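Local structure of probable hydrolase (Pseudomonas aeruginosa, 7AL6) at residues I119-G127 and V276-R286. The protein is of unknown function but adopts the alpha/beta hydrolase fold and is probably a hydrolase, possibly a lipolytic one. Residues are numbered along the deposited sequence; the frame is centred on the assembly and turned at random.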
loop_
_atom_site.group_PDB
_atom_site.type_symbol
_atom_site.label_atom_id
_atom_site.label_comp_id
_atom_site.label_asym_id
_atom_site.label_seq_id
_atom_site.Cartn_x
_atom_site.Cartn_y
_atom_site.Cartn_z
ATOM N N ILE A 119 4.265 27.993 -14.661
ATOM C CA ILE A 119 4.214 27.489 -16.032
ATOM C C ILE A 119 4.661 28.583 -17.001
ATOM O O ILE A 119 4.024 29.642 -17.112
ATOM C CB ILE A 119 2.802 27.001 -16.394
ATOM C CG1 ILE A 119 2.292 25.974 -15.409
ATOM C CG2 ILE A 119 2.815 26.437 -17.803
ATOM C CD1 ILE A 119 3.267 24.772 -15.203
ATOM N N GLU A 120 5.746 28.332 -17.711
ATOM C CA GLU A 120 6.296 29.371 -18.567
ATOM C C GLU A 120 5.575 29.455 -19.924
ATOM O O GLU A 120 5.324 30.555 -20.411
ATOM C CB GLU A 120 7.777 29.136 -18.782
ATOM C CG GLU A 120 8.611 29.293 -17.515
ATOM C CD GLU A 120 10.099 29.122 -17.754
ATOM O OE1 GLU A 120 10.800 30.163 -17.700
ATOM O OE2 GLU A 120 10.569 27.965 -17.972
ATOM N N ARG A 121 5.301 28.310 -20.541
ATOM C CA ARG A 121 4.665 28.178 -21.870
ATOM C C ARG A 121 3.802 26.907 -21.957
ATOM O O ARG A 121 4.084 25.967 -21.251
ATOM C CB ARG A 121 5.752 28.132 -22.946
ATOM C CG ARG A 121 6.798 29.232 -22.867
ATOM C CD ARG A 121 6.426 30.441 -23.695
ATOM N NE ARG A 121 7.415 31.499 -23.787
ATOM C CZ ARG A 121 7.545 32.498 -22.934
ATOM N NH1 ARG A 121 8.449 33.422 -23.153
ATOM N NH2 ARG A 121 6.784 32.584 -21.870
ATOM N N LEU A 122 2.787 26.902 -22.814
ATOM C CA LEU A 122 1.947 25.714 -23.082
ATOM C C LEU A 122 1.993 25.382 -24.576
ATOM O O LEU A 122 1.691 26.258 -25.355
ATOM C CB LEU A 122 0.489 25.983 -22.727
ATOM C CG LEU A 122 0.076 25.939 -21.272
ATOM C CD1 LEU A 122 -1.411 25.694 -21.191
ATOM C CD2 LEU A 122 0.841 24.893 -20.494
ATOM N N ALA A 123 2.349 24.164 -24.957
ATOM C CA ALA A 123 2.264 23.657 -26.337
ATOM C C ALA A 123 1.195 22.567 -26.276
ATOM O O ALA A 123 1.394 21.586 -25.587
ATOM C CB ALA A 123 3.590 23.178 -26.835
ATOM N N LEU A 124 0.083 22.768 -26.958
ATOM C CA LEU A 124 -1.063 21.874 -26.874
ATOM C C LEU A 124 -1.305 21.221 -28.229
ATOM O O LEU A 124 -1.306 21.909 -29.262
ATOM C CB LEU A 124 -2.288 22.619 -26.406
ATOM C CG LEU A 124 -2.131 23.476 -25.145
ATOM C CD1 LEU A 124 -3.421 24.194 -24.838
ATOM C CD2 LEU A 124 -1.725 22.624 -23.935
ATOM N N ILE A 125 -1.532 19.911 -28.218
ATOM C CA ILE A 125 -1.859 19.148 -29.448
ATOM C C ILE A 125 -3.303 18.629 -29.362
ATOM O O ILE A 125 -3.551 17.712 -28.592
ATOM C CB ILE A 125 -0.870 18.008 -29.717
ATOM C CG1 ILE A 125 0.579 18.481 -29.721
ATOM C CG2 ILE A 125 -1.221 17.311 -31.007
ATOM C CD1 ILE A 125 1.573 17.370 -29.758
ATOM N N ASP A 126 -4.229 19.251 -30.085
ATOM C CA ASP A 126 -5.618 18.800 -30.289
ATOM C C ASP A 126 -6.373 18.536 -28.989
ATOM O O ASP A 126 -7.076 17.579 -28.955
ATOM C CB ASP A 126 -5.627 17.564 -31.173
ATOM C CG ASP A 126 -6.818 17.537 -32.102
ATOM O OD1 ASP A 126 -7.062 18.542 -32.709
ATOM O OD2 ASP A 126 -7.474 16.530 -32.160
ATOM N N GLY A 127 -6.193 19.358 -27.973
ATOM C CA GLY A 127 -6.917 19.264 -26.700
ATOM C C GLY A 127 -6.974 20.604 -26.020
ATOM O O GLY A 127 -6.060 21.348 -26.180
ATOM N N VAL A 276 4.200 19.407 -36.766
ATOM C CA VAL A 276 4.042 19.854 -35.387
ATOM C C VAL A 276 5.356 20.385 -34.850
ATOM O O VAL A 276 5.410 21.447 -34.217
ATOM C CB VAL A 276 3.475 18.721 -34.510
ATOM C CG1 VAL A 276 3.441 19.196 -33.051
ATOM C CG2 VAL A 276 2.085 18.333 -35.009
ATOM N N ALA A 277 6.457 19.688 -35.129
ATOM C CA ALA A 277 7.727 20.127 -34.590
ATOM C C ALA A 277 8.087 21.529 -35.069
ATOM O O ALA A 277 8.679 22.326 -34.312
ATOM C CB ALA A 277 8.805 19.120 -34.982
ATOM N N ARG A 278 7.814 21.829 -36.344
ATOM C CA ARG A 278 8.170 23.152 -36.855
ATOM C C ARG A 278 7.426 24.220 -36.081
ATOM O O ARG A 278 7.997 25.248 -35.707
ATOM C CB ARG A 278 7.827 23.281 -38.339
ATOM C CG ARG A 278 8.845 22.684 -39.270
ATOM C CD ARG A 278 8.256 22.645 -40.708
ATOM N NE ARG A 278 9.056 21.871 -41.662
ATOM C CZ ARG A 278 10.354 22.052 -41.890
ATOM N NH1 ARG A 278 11.022 23.022 -41.272
ATOM N NH2 ARG A 278 10.978 21.278 -42.771
ATOM N N VAL A 279 6.151 23.994 -35.819
ATOM C CA VAL A 279 5.310 24.969 -35.085
ATOM C C VAL A 279 5.851 25.182 -33.667
ATOM O O VAL A 279 6.159 26.305 -33.345
ATOM C CB VAL A 279 3.863 24.466 -35.024
ATOM C CG1 VAL A 279 3.056 25.217 -33.987
ATOM C CG2 VAL A 279 3.190 24.522 -36.378
ATOM N N PHE A 280 6.079 24.108 -32.916
ATOM C CA PHE A 280 6.528 24.141 -31.501
ATOM C C PHE A 280 7.961 24.662 -31.386
ATOM O O PHE A 280 8.210 25.371 -30.476
ATOM C CB PHE A 280 6.279 22.794 -30.824
ATOM C CG PHE A 280 4.828 22.518 -30.552
ATOM C CD1 PHE A 280 3.912 23.548 -30.496
ATOM C CD2 PHE A 280 4.377 21.230 -30.378
ATOM C CE1 PHE A 280 2.579 23.291 -30.267
ATOM C CE2 PHE A 280 3.042 20.971 -30.146
ATOM C CZ PHE A 280 2.150 22.003 -30.085
ATOM N N ALA A 281 8.846 24.310 -32.304
ATOM C CA ALA A 281 10.256 24.746 -32.291
ATOM C C ALA A 281 10.299 26.270 -32.414
ATOM O O ALA A 281 11.057 26.875 -31.716
ATOM C CB ALA A 281 11.033 24.069 -33.373
ATOM N N ALA A 282 9.487 26.864 -33.270
ATOM C CA ALA A 282 9.449 28.327 -33.358
ATOM C C ALA A 282 8.796 28.939 -32.122
ATOM O O ALA A 282 9.272 29.949 -31.608
ATOM C CB ALA A 282 8.717 28.775 -34.624
ATOM N N PHE A 283 7.768 28.312 -31.585
ATOM C CA PHE A 283 7.061 28.813 -30.388
ATOM C C PHE A 283 7.996 28.849 -29.172
ATOM O O PHE A 283 8.085 29.866 -28.524
ATOM C CB PHE A 283 5.828 27.956 -30.128
ATOM C CG PHE A 283 5.109 28.276 -28.853
ATOM C CD1 PHE A 283 4.381 29.439 -28.723
ATOM C CD2 PHE A 283 5.178 27.419 -27.779
ATOM C CE1 PHE A 283 3.722 29.727 -27.545
ATOM C CE2 PHE A 283 4.515 27.707 -26.605
ATOM C CZ PHE A 283 3.791 28.861 -26.490
ATOM N N PHE A 284 8.754 27.786 -28.955
ATOM C CA PHE A 284 9.664 27.609 -27.800
ATOM C C PHE A 284 10.863 28.541 -27.897
ATOM O O PHE A 284 11.428 28.801 -26.877
ATOM C CB PHE A 284 10.018 26.143 -27.603
ATOM C CG PHE A 284 8.956 25.429 -26.819
ATOM C CD1 PHE A 284 8.648 25.826 -25.534
ATOM C CD2 PHE A 284 8.222 24.416 -27.390
ATOM C CE1 PHE A 284 7.646 25.200 -24.828
ATOM C CE2 PHE A 284 7.238 23.775 -26.671
ATOM C CZ PHE A 284 6.940 24.180 -25.401
ATOM N N ALA A 285 11.230 28.977 -29.090
ATOM C CA ALA A 285 12.319 29.941 -29.337
ATOM C C ALA A 285 11.914 31.340 -28.855
ATOM O O ALA A 285 12.784 32.161 -28.759
ATOM C CB ALA A 285 12.701 29.944 -30.784
ATOM N N ARG A 286 10.642 31.582 -28.567
ATOM C CA ARG A 286 10.123 32.883 -28.080
ATOM C C ARG A 286 9.631 32.745 -26.636
ATOM O O ARG A 286 9.201 31.692 -26.242
ATOM C CB ARG A 286 8.955 33.365 -28.937
ATOM C CG ARG A 286 9.279 33.589 -30.399
ATOM C CD ARG A 286 8.098 34.195 -31.108
ATOM N NE ARG A 286 7.246 33.216 -31.743
ATOM C CZ ARG A 286 6.063 32.847 -31.302
ATOM N NH1 ARG A 286 5.581 33.340 -30.183
ATOM N NH2 ARG A 286 5.371 31.965 -31.977
ATOM O OXT ARG A 286 9.689 33.742 -25.938
#
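A123 presses its methyl onto one face of the F280 ring, CB lying 3.6 Å from the ring centroid and only 12° off the normal, a CH-pi contact that illustrates how a small strand residue lets a helix settle on a beta-sheet. The edge of the same ring meets I125, whose CG1 stands 3.5 Å from CE2 of F280, while CD1 of I125 reaches on to V276. F284 closes on the A123 methyl from a second direction, its CE2 3.7 Å from A123 CB. F283, its CG turned anti to the backbone N (chi1 174°), swings its ring up to the strand, where CE2 comes 3.4 Å from the carbonyl O of L122 and also meets R121 CB.

Beyond the rings R121 bends at chi2 (-92°) and grips the C-terminal carboxylate of R286 side-on: NE donates to O (3.0 Å, nearly straight) and NH1 forms a salt bridge with OXT (3.1 Å). NH2 of R121 bonds back to E120 O, which should limit rotation of its guanidinium; that of R286 pairs instead with E255.

Residues 276-284 of the last helix run antiparallel to strand 119-125, and F280 and F283 also touch S230 on adjacent strand 229-234. L122 and L124 point to the opposite face, against helix 103-114, while strand 96-101 flanks the other edge: the helix-sheet-helix layering of the alpha/beta hydrolase fold.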